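Local structure of nucleoporin NUP82 (Saccharomyces cerevisiae, 3PBP) at residues Q282-N288 against Y342-L348. The protein serves as a structural component of the nuclear pore complex, here through its N-terminal beta-propeller domain, which joins parts of NUP159 and NUP116. The protein carries 1 engineered substitution. Coordinates in Å, arbitrary orientation, origin at the centre of the assembly. Residues are numbered along the deposited sequence.
Sequences QGPFTIN and YVYNNSL
Start at Gln282, in extended backbone alongside Tyr342, the two CA atoms 5.0 Å apart. Its side chain, chi1 m and chi2 t, brings Gln282 OE1 to 3.1 Å from Asn346 ND2, a nearly straight hydrogen bond, and places OE1 at the edge of the Tyr342 ring; Gln282 NE2 goes to the carbonyl of Ser334, whose hydroxyl pairs with Tyr342 OH. Gly283 N then donates to Tyr342 O at 3.0 Å. At phi 127°, psi 178° a side chain here would jam against the preceding carbonyl, so glycine suits the spot. A cis peptide leads into Pro284, whose CD lies 4.5 Å from Val343 CG2 and whose O accepts a hydrogen bond from Arg101 NE of the NUP116 chain. Phe285, chi1 -92° and so between wells, drops its ring over Asn346: CB of Asn346 sits 3.7 Å from the ring centroid, almost on the normal, a CH-pi contact, while Phe285 CD2 meets Leu348 CG at 3.7 Å. Asn346 is the centre of an inverse gamma turn, and beyond it the two segments pair in parallel, Thr286 with Ser347 and Ile287 with Leu348. This makes 286-288 the outermost strand within this chain, joined in parallel to 347-355 in an otherwise antiparallel sheet of the beta-propeller. The bonds run Thr286 N to Asn346 O, 3.0 Å, Leu348 N to Thr286 O, 2.8 Å, and Asn288 N to Leu348 O, 2.9 Å. Thr286 and Ser347 share one face; Ile287 and Leu348 take the other. Along the edge of 286-288 turned away from 347-348, the Ile287 backbone hydrogen-bonds to the NUP116 chain, and Asn288 packs on Ser99 of that chain.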
loop_
_atom_site.group_PDB
_atom_site.type_symbol
_atom_site.label_atom_id
_atom_site.label_comp_id
_atom_site.label_asym_id
_atom_site.label_seq_id
_atom_site.Cartn_x
_atom_site.Cartn_y
_atom_site.Cartn_z
ATOM N N GLN A 282 -8.475 3.725 -0.181
ATOM C CA GLN A 282 -9.369 3.762 -1.322
ATOM C C GLN A 282 -9.194 2.392 -1.992
ATOM O O GLN A 282 -8.138 1.757 -1.837
ATOM C CB GLN A 282 -8.960 4.875 -2.287
ATOM C CG GLN A 282 -9.025 6.249 -1.703
ATOM C CD GLN A 282 -8.916 7.328 -2.762
ATOM O OE1 GLN A 282 -9.524 7.229 -3.831
ATOM N NE2 GLN A 282 -8.156 8.379 -2.466
ATOM N N GLY A 283 -10.216 1.933 -2.712
ATOM C CA GLY A 283 -10.125 0.639 -3.365
ATOM C C GLY A 283 -11.269 -0.317 -3.063
ATOM O O GLY A 283 -12.149 -0.012 -2.252
ATOM N N PRO A 284 -11.255 -1.516 -3.663
ATOM C CA PRO A 284 -10.206 -1.963 -4.580
ATOM C C PRO A 284 -10.226 -1.265 -5.925
ATOM O O PRO A 284 -11.261 -0.796 -6.390
ATOM C CB PRO A 284 -10.471 -3.467 -4.742
ATOM C CG PRO A 284 -11.779 -3.732 -3.996
ATOM C CD PRO A 284 -12.426 -2.394 -3.768
ATOM N N PHE A 285 -9.056 -1.199 -6.542
ATOM C CA PHE A 285 -8.936 -0.607 -7.843
ATOM C C PHE A 285 -9.487 -1.621 -8.824
ATOM O O PHE A 285 -9.436 -2.830 -8.601
ATOM C CB PHE A 285 -7.475 -0.349 -8.198
ATOM C CG PHE A 285 -6.985 1.007 -7.822
ATOM C CD1 PHE A 285 -6.876 1.376 -6.490
ATOM C CD2 PHE A 285 -6.623 1.914 -8.799
ATOM C CE1 PHE A 285 -6.415 2.631 -6.140
ATOM C CE2 PHE A 285 -6.163 3.177 -8.461
ATOM C CZ PHE A 285 -6.057 3.539 -7.130
ATOM N N THR A 286 -10.014 -1.109 -9.921
ATOM C CA THR A 286 -10.540 -1.934 -10.978
ATOM C C THR A 286 -9.339 -2.259 -11.872
ATOM O O THR A 286 -8.561 -1.370 -12.204
ATOM C CB THR A 286 -11.588 -1.134 -11.732
ATOM O OG1 THR A 286 -12.879 -1.561 -11.312
ATOM C CG2 THR A 286 -11.454 -1.302 -13.197
ATOM N N ILE A 287 -9.141 -3.523 -12.228
ATOM C CA ILE A 287 -8.022 -3.870 -13.113
ATOM C C ILE A 287 -8.663 -4.385 -14.393
ATOM O O ILE A 287 -9.037 -5.549 -14.482
ATOM C CB ILE A 287 -7.111 -4.977 -12.515
ATOM C CG1 ILE A 287 -6.519 -4.511 -11.177
ATOM C CG2 ILE A 287 -5.988 -5.302 -13.487
ATOM C CD1 ILE A 287 -5.612 -5.523 -10.528
ATOM N N ASN A 288 -8.783 -3.508 -15.382
ATOM C CA ASN A 288 -9.437 -3.842 -16.635
ATOM C C ASN A 288 -8.514 -3.866 -17.852
ATOM O O ASN A 288 -7.814 -2.895 -18.131
ATOM C CB ASN A 288 -10.545 -2.824 -16.872
ATOM C CG ASN A 288 -11.546 -3.277 -17.901
ATOM O OD1 ASN A 288 -11.296 -4.199 -18.670
ATOM N ND2 ASN A 288 -12.688 -2.617 -17.931
ATOM N N TYR A 342 -14.088 4.191 -0.119
ATOM C CA TYR A 342 -14.148 5.161 -1.183
ATOM C C TYR A 342 -13.490 4.549 -2.404
ATOM O O TYR A 342 -12.391 3.997 -2.344
ATOM C CB TYR A 342 -13.400 6.429 -0.806
ATOM C CG TYR A 342 -13.528 7.543 -1.814
ATOM C CD1 TYR A 342 -14.765 8.104 -2.115
ATOM C CD2 TYR A 342 -12.403 8.086 -2.417
ATOM C CE1 TYR A 342 -14.877 9.186 -2.982
ATOM C CE2 TYR A 342 -12.499 9.171 -3.288
ATOM C CZ TYR A 342 -13.736 9.715 -3.559
ATOM O OH TYR A 342 -13.819 10.811 -4.379
ATOM N N VAL A 343 -14.201 4.619 -3.505
ATOM C CA VAL A 343 -13.706 4.143 -4.770
ATOM C C VAL A 343 -14.070 5.359 -5.591
ATOM O O VAL A 343 -14.963 6.113 -5.196
ATOM C CB VAL A 343 -14.496 2.932 -5.276
ATOM C CG1 VAL A 343 -14.216 2.744 -6.753
ATOM C CG2 VAL A 343 -14.103 1.689 -4.512
ATOM N N TYR A 344 -13.390 5.577 -6.701
ATOM C CA TYR A 344 -13.691 6.719 -7.548
ATOM C C TYR A 344 -12.456 6.966 -8.352
ATOM O O TYR A 344 -11.430 7.395 -7.846
ATOM C CB TYR A 344 -14.051 7.988 -6.763
ATOM C CG TYR A 344 -14.274 9.156 -7.699
ATOM C CD1 TYR A 344 -15.338 9.157 -8.613
ATOM C CD2 TYR A 344 -13.345 10.196 -7.777
ATOM C CE1 TYR A 344 -15.461 10.156 -9.596
ATOM C CE2 TYR A 344 -13.457 11.199 -8.753
ATOM C CZ TYR A 344 -14.515 11.169 -9.663
ATOM O OH TYR A 344 -14.582 12.128 -10.656
ATOM N N ASN A 345 -12.565 6.676 -9.626
ATOM C CA ASN A 345 -11.444 6.817 -10.504
ATOM C C ASN A 345 -10.296 5.941 -10.024
ATOM O O ASN A 345 -9.134 6.163 -10.384
ATOM C CB ASN A 345 -11.064 8.290 -10.615
ATOM C CG ASN A 345 -12.099 9.080 -11.390
ATOM O OD1 ASN A 345 -13.139 8.541 -11.777
ATOM N ND2 ASN A 345 -11.823 10.357 -11.619
ATOM N N ASN A 346 -10.631 4.946 -9.204
ATOM C CA ASN A 346 -9.644 3.976 -8.735
ATOM C C ASN A 346 -9.626 2.967 -9.875
ATOM O O ASN A 346 -10.117 1.846 -9.744
ATOM C CB ASN A 346 -10.093 3.297 -7.429
ATOM C CG ASN A 346 -9.933 4.199 -6.198
ATOM O OD1 ASN A 346 -9.862 3.716 -5.092
ATOM N ND2 ASN A 346 -9.884 5.504 -6.402
ATOM N N SER A 347 -9.054 3.392 -10.997
ATOM C CA SER A 347 -9.028 2.585 -12.200
ATOM C C SER A 347 -7.669 2.310 -12.810
ATOM O O SER A 347 -6.902 3.222 -13.063
ATOM C CB SER A 347 -9.915 3.244 -13.263
ATOM O OG SER A 347 -9.637 2.723 -14.553
ATOM N N LEU A 348 -7.395 1.038 -13.056
ATOM C CA LEU A 348 -6.160 0.604 -13.681
ATOM C C LEU A 348 -6.515 -0.183 -14.942
ATOM O O LEU A 348 -7.505 -0.920 -14.991
ATOM C CB LEU A 348 -5.361 -0.290 -12.745
ATOM C CG LEU A 348 -4.660 0.389 -11.584
ATOM C CD1 LEU A 348 -4.004 -0.671 -10.733
ATOM C CD2 LEU A 348 -3.636 1.378 -12.114
#